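Local atomic coordinates of DUF5624 domain-containing protein (Legionella pneumophila subsp. pneumophila, PDB entry 4JX2), a protein that is of unknown function but is a putative secreted protein of Legionella pneumophila, carrying a DUF5624 domain and combining many helices with a small mixed beta sheet. Residues 92-97 and 313-318; 80-85 and 258-263; 292-297 and 328-333. All coordinates share one frame; numbering follows the deposited sequence.

Three contacts sample one mixed five-stranded sheet and the helix 315-339 that packs on it. Contact 2 pairs two neighbouring parallel strands deep in the chain, contact 1 fastens the N-terminal end of the helix to the loop before edge strand 96-101, and contact 3 joins the second half of the same helix to the 3-10 turn and the start of the other outermost strand, 296-298. Contacts 2 and 3, centres about 15 Å apart, touch directly: Ile260 N lies 2.9 Å from Tyr297 O, a probable hydrogen bond that continues the sheet. Centres of contacts 1 and 3 are about 20 Å apart, those of 1 and 2 about 16 Å. No active site is known; the two sulfates probably come from the crystallisation liquor.

Contact 1. Residues 92-97 and 313-318; sequences SDRQLK and LTQADY. With SO4 (sulfate ion), chain E.
With CG anti to its carbonyl carbon (chi1 -56°) and a bend at chi3 (-80°), Arg94 runs across Tyr318 and then turns its guanidinium toward the start of helix 315-339. Tyr318 meets it with CG anti to the backbone N, which lays one ring face under the arginine chain: Arg94 CG sits 4.0 Å from the Tyr318 ring centroid, a CH-pi contact. The backbone is tied by a nearly straight hydrogen bond, Leu313 N to Arg94 O at 2.9 Å. In return, Arg94 NH1 donates to Leu313 O at 2.8 Å, with that oxygen lying in the guanidinium plane, so main chain and side chain of one arginine grip both polar atoms of one leucine. Gln315, bent at chi2, crosses Arg94 at about a right angle and brings OE1 to 2.8 Å from Arg94 NE. Behind these, Thr314 is the N-cap, its OG1 accepting from Asp317 N at 3.1 Å. Ser307 OG is hydrogen-bonded to both Thr314 N and Asp317 OD2, linking it to the first turn. A sulfate ion rests on this helix start, where Gln315 N donates to sulfate O2 at 3.0 Å; sulfate O4 lies 3.1 Å from Arg94 NH1. An anion at a helix N-terminal N-H beside a guanidinium suggests a locally positive spot, to which helix dipole and Arg94 may both contribute, tempered by a long, weak Arg94-Glu312 ion pair.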
loop_
_atom_site.group_PDB
_atom_site.type_symbol
_atom_site.label_atom_id
_atom_site.label_comp_id
_atom_site.label_asym_id
_atom_site.label_seq_id
_atom_site.Cartn_x
_atom_site.Cartn_y
_atom_site.Cartn_z
ATOM N N SER A 92 3.993 -21.181 17.627
ATOM C CA SER A 92 4.075 -22.287 16.655
ATOM C C SER A 92 2.964 -23.286 16.861
ATOM O O SER A 92 2.515 -23.894 15.902
ATOM C CB SER A 92 5.411 -23.014 16.771
ATOM O OG SER A 92 6.487 -22.094 16.857
ATOM N N ASP A 93 2.504 -23.440 18.104
ATOM C CA ASP A 93 1.443 -24.369 18.468
ATOM C C ASP A 93 0.034 -23.772 18.248
ATOM O O ASP A 93 -0.946 -24.347 18.724
ATOM C CB ASP A 93 1.633 -24.825 19.928
ATOM C CG ASP A 93 2.934 -25.571 20.199
ATOM O OD1 ASP A 93 3.431 -26.271 19.277
ATOM O OD2 ASP A 93 3.438 -25.483 21.338
ATOM N N ARG A 94 -0.061 -22.641 17.508
ATOM C CA ARG A 94 -1.297 -21.929 17.128
ATOM C C ARG A 94 -2.044 -21.349 18.334
ATOM O O ARG A 94 -3.220 -20.993 18.202
ATOM C CB ARG A 94 -2.251 -22.842 16.323
ATOM C CG ARG A 94 -1.625 -23.452 15.085
ATOM C CD ARG A 94 -2.583 -24.333 14.323
ATOM N NE ARG A 94 -2.696 -25.665 14.920
ATOM C CZ ARG A 94 -3.775 -26.122 15.547
ATOM N NH1 ARG A 94 -4.855 -25.362 15.665
ATOM N NH2 ARG A 94 -3.780 -27.339 16.064
ATOM N N GLN A 95 -1.365 -21.238 19.500
ATOM C CA GLN A 95 -1.957 -20.718 20.740
ATOM C C GLN A 95 -1.753 -19.208 20.877
ATOM O O GLN A 95 -0.656 -18.693 20.608
ATOM C CB GLN A 95 -1.384 -21.432 21.982
ATOM C CG GLN A 95 -1.583 -22.959 22.026
ATOM C CD GLN A 95 -3.027 -23.415 21.917
ATOM O OE1 GLN A 95 -3.398 -24.150 20.988
ATOM N NE2 GLN A 95 -3.866 -23.014 22.874
ATOM N N LEU A 96 -2.819 -18.508 21.311
ATOM C CA LEU A 96 -2.824 -17.062 21.545
ATOM C C LEU A 96 -1.968 -16.710 22.772
ATOM O O LEU A 96 -2.202 -17.229 23.871
ATOM C CB LEU A 96 -4.266 -16.573 21.733
ATOM C CG LEU A 96 -4.502 -15.080 21.902
ATOM C CD1 LEU A 96 -4.163 -14.280 20.624
ATOM C CD2 LEU A 96 -5.925 -14.832 22.258
ATOM N N LYS A 97 -0.964 -15.848 22.567
ATOM C CA LYS A 97 -0.065 -15.433 23.640
ATOM C C LYS A 97 -0.399 -14.023 24.105
ATOM O O LYS A 97 -0.241 -13.716 25.294
ATOM C CB LYS A 97 1.415 -15.533 23.207
ATOM C CG LYS A 97 1.904 -16.962 22.888
ATOM C CD LYS A 97 1.691 -17.998 24.028
ATOM C CE LYS A 97 2.461 -17.739 25.314
ATOM N NZ LYS A 97 1.886 -18.485 26.466
ATOM N N LEU A 313 -5.812 -20.677 16.897
ATOM C CA LEU A 313 -6.002 -20.389 15.472
ATOM C C LEU A 313 -6.218 -21.746 14.784
ATOM O O LEU A 313 -5.563 -22.718 15.174
ATOM C CB LEU A 313 -4.718 -19.684 14.958
ATOM C CG LEU A 313 -4.788 -18.452 14.032
ATOM C CD1 LEU A 313 -5.722 -17.386 14.540
ATOM C CD2 LEU A 313 -3.415 -17.832 13.871
ATOM N N THR A 314 -7.137 -21.859 13.815
ATOM C CA THR A 314 -7.319 -23.165 13.144
ATOM C C THR A 314 -6.072 -23.454 12.313
ATOM O O THR A 314 -5.363 -22.515 11.957
ATOM C CB THR A 314 -8.599 -23.206 12.278
ATOM O OG1 THR A 314 -8.462 -22.344 11.143
ATOM C CG2 THR A 314 -9.851 -22.875 13.054
ATOM N N GLN A 315 -5.800 -24.715 11.986
ATOM C CA GLN A 315 -4.612 -25.033 11.192
ATOM C C GLN A 315 -4.671 -24.312 9.833
ATOM O O GLN A 315 -3.658 -23.753 9.411
ATOM C CB GLN A 315 -4.416 -26.552 11.036
ATOM C CG GLN A 315 -2.988 -26.956 10.614
ATOM C CD GLN A 315 -1.920 -26.700 11.664
ATOM O OE1 GLN A 315 -1.913 -27.303 12.742
ATOM N NE2 GLN A 315 -0.973 -25.820 11.358
ATOM N N ALA A 316 -5.876 -24.225 9.223
ATOM C CA ALA A 316 -6.114 -23.509 7.964
ATOM C C ALA A 316 -5.787 -22.007 8.098
ATOM O O ALA A 316 -5.083 -21.458 7.247
ATOM C CB ALA A 316 -7.560 -23.687 7.516
ATOM N N ASP A 317 -6.286 -21.355 9.169
ATOM C CA ASP A 317 -6.059 -19.930 9.416
ATOM C C ASP A 317 -4.607 -19.666 9.784
ATOM O O ASP A 317 -4.068 -18.645 9.372
ATOM C CB ASP A 317 -7.003 -19.408 10.509
ATOM C CG ASP A 317 -8.459 -19.377 10.091
ATOM O OD1 ASP A 317 -8.751 -19.702 8.916
ATOM O OD2 ASP A 317 -9.305 -18.990 10.921
ATOM N N TYR A 318 -3.969 -20.580 10.539
ATOM C CA TYR A 318 -2.565 -20.438 10.897
ATOM C C TYR A 318 -1.698 -20.546 9.621
ATOM O O TYR A 318 -0.865 -19.665 9.376
ATOM C CB TYR A 318 -2.133 -21.472 11.960
ATOM C CG TYR A 318 -0.659 -21.400 12.320
ATOM C CD1 TYR A 318 -0.188 -20.467 13.241
ATOM C CD2 TYR A 318 0.263 -22.264 11.736
ATOM C CE1 TYR A 318 1.167 -20.395 13.572
ATOM C CE2 TYR A 318 1.622 -22.197 12.051
ATOM C CZ TYR A 318 2.071 -21.262 12.972
ATOM O OH TYR A 318 3.412 -21.197 13.285
HETATM S S SO4 E . -8.247 -27.235 13.421
HETATM O O1 SO4 E . -7.962 -28.669 13.526
HETATM O O2 SO4 E . -7.971 -26.789 12.047
HETATM O O3 SO4 E . -9.651 -26.970 13.762
HETATM O O4 SO4 E . -7.394 -26.511 14.361
#

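Contact 2. Residues 80-85 and 258-263; sequences ILFINS and VIIRFV
Between Ile80 and Ile83 the two strands are closely paired in parallel register, their axes 4.1 Å apart and inclined by 15°. Ile259 N donates to Ile80 O at 2.9 Å, and Phe82 grips the other strand twice, its N giving to Ile259 O at 2.9 Å and its O taking from Arg261 N at 2.8 Å, all three nearly along the C=O axes. Phe82, with CG anti to its carbonyl carbon, lies alongside Ile260, its CD1 4.0 Å from Ile260 CG1, while Val258 CG1 comes in at the ring edge; Leu279 and Val283 pack on the same ring. On the other face Leu81 CD2 meets Ile259 CD1 at 3.8 Å, beneath helix 315-339. Helices 279-286 and 315-339 thus flank the two faces of a mixed beta sheet in which strands 79-84 and 257-262 are parallel neighbours. Backbone bonds continue through Asn84 O to Val263 N, but after the positive phi of Asn84 (67°) the side chains diverge, and their ends form the looser, watery part. The Asn84 amide and Arg261 guanidinium are nearly perpendicular, and the Arg261 NH1 to Asn84 OD1 bond, 2.7 Å, is weak because strongly bent (121°); Ala302 O takes Arg261 NE. One water joins Ser85 OG to Val263 O, another donates to Asn84 OD1 and accepts weakly from Arg261 NH2, and Tyr301 of the second subunit packs on Arg261 and Val263.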
loop_
_atom_site.group_PDB
_atom_site.type_symbol
_atom_site.label_atom_id
_atom_site.label_comp_id
_atom_site.label_asym_id
_atom_site.label_seq_id
_atom_site.Cartn_x
_atom_site.Cartn_y
_atom_site.Cartn_z
ATOM N N ILE A 80 3.370 -12.258 14.732
ATOM C CA ILE A 80 3.014 -10.959 15.326
ATOM C C ILE A 80 2.112 -10.275 14.306
ATOM O O ILE A 80 2.581 -9.909 13.230
ATOM C CB ILE A 80 4.284 -10.178 15.736
ATOM C CG1 ILE A 80 5.049 -11.000 16.813
ATOM C CG2 ILE A 80 3.919 -8.796 16.261
ATOM C CD1 ILE A 80 6.419 -10.676 17.005
ATOM N N LEU A 81 0.781 -10.226 14.601
ATOM C CA LEU A 81 -0.258 -9.752 13.678
ATOM C C LEU A 81 -0.976 -8.486 14.128
ATOM O O LEU A 81 -1.791 -8.520 15.060
ATOM C CB LEU A 81 -1.334 -10.845 13.450
ATOM C CG LEU A 81 -0.903 -12.283 13.160
ATOM C CD1 LEU A 81 -2.058 -13.210 13.330
ATOM C CD2 LEU A 81 -0.369 -12.422 11.766
ATOM N N PHE A 82 -0.716 -7.380 13.410
ATOM C CA PHE A 82 -1.388 -6.102 13.608
ATOM C C PHE A 82 -2.494 -6.066 12.600
ATOM O O PHE A 82 -2.252 -5.741 11.435
ATOM C CB PHE A 82 -0.417 -4.922 13.445
ATOM C CG PHE A 82 0.663 -4.836 14.509
ATOM C CD1 PHE A 82 1.892 -5.466 14.332
ATOM C CD2 PHE A 82 0.468 -4.083 15.665
ATOM C CE1 PHE A 82 2.894 -5.359 15.301
ATOM C CE2 PHE A 82 1.484 -3.955 16.612
ATOM C CZ PHE A 82 2.683 -4.606 16.433
ATOM N N ILE A 83 -3.683 -6.524 13.003
ATOM C CA ILE A 83 -4.820 -6.631 12.098
ATOM C C ILE A 83 -5.937 -5.735 12.596
ATOM O O ILE A 83 -6.462 -5.940 13.696
ATOM C CB ILE A 83 -5.249 -8.121 11.905
ATOM C CG1 ILE A 83 -4.083 -8.910 11.231
ATOM C CG2 ILE A 83 -6.568 -8.214 11.079
ATOM C CD1 ILE A 83 -4.249 -10.358 11.091
ATOM N N ASN A 84 -6.297 -4.738 11.748
ATOM C CA ASN A 84 -7.308 -3.704 11.967
ATOM C C ASN A 84 -6.849 -2.771 13.083
ATOM O O ASN A 84 -6.026 -1.909 12.802
ATOM C CB ASN A 84 -8.698 -4.301 12.228
ATOM C CG ASN A 84 -9.364 -4.813 10.978
ATOM O OD1 ASN A 84 -9.305 -4.191 9.913
ATOM N ND2 ASN A 84 -10.054 -5.941 11.091
ATOM N N SER A 85 -7.313 -2.956 14.348
ATOM C CA SER A 85 -6.867 -2.112 15.471
ATOM C C SER A 85 -6.125 -2.932 16.548
ATOM O O SER A 85 -5.519 -2.356 17.453
ATOM C CB SER A 85 -8.056 -1.389 16.098
ATOM O OG SER A 85 -8.734 -0.581 15.155
ATOM N N VAL A 258 6.346 -10.733 11.386
ATOM C CA VAL A 258 5.455 -9.584 11.607
ATOM C C VAL A 258 4.646 -9.267 10.346
ATOM O O VAL A 258 5.208 -9.093 9.255
ATOM C CB VAL A 258 6.195 -8.330 12.155
ATOM C CG1 VAL A 258 5.224 -7.221 12.505
ATOM C CG2 VAL A 258 7.016 -8.688 13.390
ATOM N N ILE A 259 3.305 -9.208 10.528
ATOM C CA ILE A 259 2.306 -8.874 9.512
ATOM C C ILE A 259 1.578 -7.627 9.983
ATOM O O ILE A 259 1.028 -7.605 11.096
ATOM C CB ILE A 259 1.331 -10.053 9.222
ATOM C CG1 ILE A 259 2.042 -11.168 8.424
ATOM C CG2 ILE A 259 0.026 -9.568 8.526
ATOM C CD1 ILE A 259 1.302 -12.455 8.395
ATOM N N ILE A 260 1.581 -6.590 9.135
ATOM C CA ILE A 260 0.894 -5.332 9.411
ATOM C C ILE A 260 -0.226 -5.134 8.378
ATOM O O ILE A 260 0.039 -4.979 7.188
ATOM C CB ILE A 260 1.865 -4.124 9.475
ATOM C CG1 ILE A 260 2.910 -4.314 10.620
ATOM C CG2 ILE A 260 1.078 -2.813 9.616
ATOM C CD1 ILE A 260 4.088 -3.393 10.627
ATOM N N ARG A 261 -1.474 -5.173 8.858
ATOM C CA ARG A 261 -2.727 -4.925 8.129
ATOM C C ARG A 261 -3.566 -4.032 9.061
ATOM O O ARG A 261 -4.721 -4.301 9.365
ATOM C CB ARG A 261 -3.415 -6.252 7.743
ATOM C CG ARG A 261 -4.593 -6.086 6.791
ATOM C CD ARG A 261 -5.752 -6.921 7.289
ATOM N NE ARG A 261 -6.960 -6.771 6.482
ATOM C CZ ARG A 261 -7.933 -5.910 6.748
ATOM N NH1 ARG A 261 -7.843 -5.099 7.791
ATOM N NH2 ARG A 261 -9.004 -5.851 5.970
ATOM N N PHE A 262 -2.911 -2.988 9.567
ATOM C CA PHE A 262 -3.455 -2.031 10.515
ATOM C C PHE A 262 -4.217 -0.899 9.813
ATOM O O PHE A 262 -3.686 -0.234 8.913
ATOM C CB PHE A 262 -2.318 -1.467 11.354
ATOM C CG PHE A 262 -2.761 -0.540 12.452
ATOM C CD1 PHE A 262 -3.099 -1.038 13.708
ATOM C CD2 PHE A 262 -2.785 0.836 12.254
ATOM C CE1 PHE A 262 -3.450 -0.176 14.735
ATOM C CE2 PHE A 262 -3.176 1.698 13.275
ATOM C CZ PHE A 262 -3.483 1.188 14.510
ATOM N N VAL A 263 -5.464 -0.677 10.265
ATOM C CA VAL A 263 -6.382 0.316 9.721
ATOM C C VAL A 263 -6.728 1.342 10.804
ATOM O O VAL A 263 -7.325 0.996 11.838
ATOM C CB VAL A 263 -7.674 -0.301 9.108
ATOM C CG1 VAL A 263 -8.369 0.700 8.184
ATOM C CG2 VAL A 263 -7.394 -1.619 8.388
HETATM O O HOH W 1 -10.997 -3.321 7.273
HETATM O O HOH W 2 -9.148 -0.672 12.465
#

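Contact 3. Residues 292-297 and 328-333; sequences ATDRIY and ARHNRR. With SO4 (sulfate ion), chain P.
At the heart of this helix-on-sheet packing, where helix 315-339 lies beside the edge strand 296-298, is the hydroxyl of Tyr297. Arg333, extended from CG to NE, meets the tyrosine tip to tip and donates NE to Tyr297 OH at 2.9 Å, with the oxygen close to the guanidinium plane. His330 ND1 lies 3.0 Å from the same oxygen in a hydrogen bond whose donor may be either partner; the two side chains cross at about a right angle, and the nitrogen arrives in the plane of the phenol. Over the ring face, Arg329 CB stands 3.6 Å from the Tyr297 centroid, only 12° off the normal, a CH-pi contact close to the ring centre.

Asp294, from the 3-10 turn before the strand, forms the next layer. Its CG takes the crowded position between backbone N and carbonyl carbon (chi1 62°), its CB lies against one face of the Arg333 guanidinium, and its O accepts a weak hydrogen bond from Arg333 NE at 3.5 Å. The carboxylate, nearly coplanar with the imidazole, may favour a positive charge on His330, which the neighbouring arginines would tend to offset. Farther out, Trp326 stacks on His330 and meets Tyr297 edge-to-face, while Arg295, held through NE by Ala256 O, turns NH1 toward His330. The second subunit packs against this cluster, with its Pro380 on Tyr297 and its Ala378 on Arg333. Next along the helix, Arg332 holds a sulfate that is also hydrogen-bonded to Asn267 ND2 and Leu384 N of the second subunit, with Arg332 NH2 donating to sulfate O2 at 3.1 Å.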
loop_
_atom_site.group_PDB
_atom_site.type_symbol
_atom_site.label_atom_id
_atom_site.label_comp_id
_atom_site.label_asym_id
_atom_site.label_seq_id
_atom_site.Cartn_x
_atom_site.Cartn_y
_atom_site.Cartn_z
ATOM N N ALA A 292 15.062 -8.268 12.142
ATOM C CA ALA A 292 15.384 -7.774 10.799
ATOM C C ALA A 292 14.146 -7.146 10.190
ATOM O O ALA A 292 13.053 -7.704 10.279
ATOM C CB ALA A 292 15.893 -8.916 9.928
ATOM N N THR A 293 14.313 -5.969 9.604
ATOM C CA THR A 293 13.218 -5.198 9.023
ATOM C C THR A 293 12.574 -5.928 7.827
ATOM O O THR A 293 11.384 -5.738 7.596
ATOM C CB THR A 293 13.688 -3.791 8.671
ATOM O OG1 THR A 293 14.802 -3.892 7.787
ATOM C CG2 THR A 293 14.097 -3.000 9.910
ATOM N N ASP A 294 13.313 -6.798 7.124
ATOM C CA ASP A 294 12.765 -7.561 5.985
ATOM C C ASP A 294 11.790 -8.666 6.440
ATOM O O ASP A 294 11.177 -9.312 5.598
ATOM C CB ASP A 294 13.893 -8.176 5.133
ATOM C CG ASP A 294 14.738 -9.167 5.915
ATOM O OD1 ASP A 294 14.344 -10.357 5.991
ATOM O OD2 ASP A 294 15.768 -8.742 6.497
ATOM N N ARG A 295 11.685 -8.909 7.762
ATOM C CA ARG A 295 10.789 -9.905 8.355
ATOM C C ARG A 295 9.433 -9.264 8.728
ATOM O O ARG A 295 8.538 -9.960 9.231
ATOM C CB ARG A 295 11.464 -10.554 9.569
ATOM C CG ARG A 295 12.696 -11.367 9.173
ATOM C CD ARG A 295 13.247 -12.193 10.305
ATOM N NE ARG A 295 12.303 -13.226 10.735
ATOM C CZ ARG A 295 12.239 -14.447 10.219
ATOM N NH1 ARG A 295 13.069 -14.811 9.248
ATOM N NH2 ARG A 295 11.349 -15.318 10.671
ATOM N N ILE A 296 9.285 -7.942 8.432
ATOM C CA ILE A 296 8.107 -7.106 8.663
ATOM C C ILE A 296 7.433 -6.826 7.329
ATOM O O ILE A 296 8.002 -6.117 6.497
ATOM C CB ILE A 296 8.488 -5.787 9.399
ATOM C CG1 ILE A 296 9.213 -6.064 10.737
ATOM C CG2 ILE A 296 7.255 -4.905 9.602
ATOM C CD1 ILE A 296 10.107 -4.972 11.206
ATOM N N TYR A 297 6.219 -7.369 7.117
ATOM C CA TYR A 297 5.506 -7.175 5.850
ATOM C C TYR A 297 4.198 -6.454 6.075
ATOM O O TYR A 297 3.440 -6.826 6.970
ATOM C CB TYR A 297 5.268 -8.527 5.128
ATOM C CG TYR A 297 6.549 -9.212 4.686
ATOM C CD1 TYR A 297 7.266 -8.749 3.584
ATOM C CD2 TYR A 297 7.061 -10.300 5.386
ATOM C CE1 TYR A 297 8.460 -9.351 3.193
ATOM C CE2 TYR A 297 8.258 -10.906 5.007
ATOM C CZ TYR A 297 8.943 -10.440 3.901
ATOM O OH TYR A 297 10.131 -11.023 3.538
ATOM N N ALA A 328 5.208 -16.653 1.709
ATOM C CA ALA A 328 5.294 -16.349 0.279
ATOM C C ALA A 328 6.134 -15.078 0.026
ATOM O O ALA A 328 7.014 -15.111 -0.844
ATOM C CB ALA A 328 3.905 -16.194 -0.300
ATOM N N ARG A 329 5.927 -13.995 0.841
ATOM C CA ARG A 329 6.699 -12.747 0.704
ATOM C C ARG A 329 8.159 -13.004 0.988
ATOM O O ARG A 329 9.020 -12.558 0.229
ATOM C CB ARG A 329 6.181 -11.606 1.592
ATOM C CG ARG A 329 4.678 -11.509 1.783
ATOM C CD ARG A 329 3.892 -10.768 0.718
ATOM N NE ARG A 329 3.765 -11.483 -0.555
ATOM C CZ ARG A 329 2.843 -12.404 -0.828
ATOM N NH1 ARG A 329 1.962 -12.770 0.100
ATOM N NH2 ARG A 329 2.809 -12.984 -2.026
ATOM N N HIS A 330 8.437 -13.783 2.032
ATOM C CA HIS A 330 9.797 -14.127 2.398
ATOM C C HIS A 330 10.479 -15.065 1.391
ATOM O O HIS A 330 11.672 -14.910 1.121
ATOM C CB HIS A 330 9.799 -14.757 3.773
ATOM C CG HIS A 330 11.094 -14.571 4.490
ATOM N ND1 HIS A 330 11.537 -13.301 4.889
ATOM C CD2 HIS A 330 11.998 -15.501 4.883
ATOM C CE1 HIS A 330 12.689 -13.508 5.502
ATOM N NE2 HIS A 330 13.003 -14.818 5.534
ATOM N N ASN A 331 9.723 -16.026 0.833
ATOM C CA ASN A 331 10.249 -16.985 -0.134
ATOM C C ASN A 331 10.627 -16.311 -1.445
ATOM O O ASN A 331 11.654 -16.670 -2.015
ATOM C CB ASN A 331 9.278 -18.135 -0.368
ATOM C CG ASN A 331 9.659 -19.379 0.399
ATOM O OD1 ASN A 331 9.071 -19.730 1.426
ATOM N ND2 ASN A 331 10.691 -20.051 -0.067
ATOM N N ARG A 332 9.843 -15.306 -1.887
ATOM C CA ARG A 332 10.136 -14.517 -3.091
ATOM C C ARG A 332 11.486 -13.721 -2.938
ATOM O O ARG A 332 12.224 -13.632 -3.926
ATOM C CB ARG A 332 8.970 -13.592 -3.448
ATOM C CG ARG A 332 7.874 -14.315 -4.194
ATOM C CD ARG A 332 6.562 -13.580 -4.079
ATOM N NE ARG A 332 6.455 -12.470 -5.028
ATOM C CZ ARG A 332 5.727 -12.499 -6.144
ATOM N NH1 ARG A 332 5.030 -13.584 -6.462
ATOM N NH2 ARG A 332 5.680 -11.441 -6.940
ATOM N N ARG A 333 11.851 -13.227 -1.701
ATOM C CA ARG A 333 13.155 -12.557 -1.495
ATOM C C ARG A 333 14.265 -13.541 -1.696
ATOM O O ARG A 333 15.274 -13.217 -2.313
ATOM C CB ARG A 333 13.317 -11.943 -0.094
ATOM C CG ARG A 333 12.417 -10.785 0.274
ATOM C CD ARG A 333 12.943 -10.186 1.571
ATOM N NE ARG A 333 12.009 -9.268 2.234
ATOM C CZ ARG A 333 11.909 -7.975 1.950
ATOM N NH1 ARG A 333 12.641 -7.442 0.976
ATOM N NH2 ARG A 333 11.059 -7.205 2.622
HETATM S S SO4 P . 2.885 -10.903 -8.963
HETATM O O1 SO4 P . 2.465 -10.546 -10.296
HETATM O O2 SO4 P . 3.447 -12.260 -8.958
HETATM O O3 SO4 P . 3.908 -9.955 -8.528
HETATM O O4 SO4 P . 1.710 -10.848 -8.082
#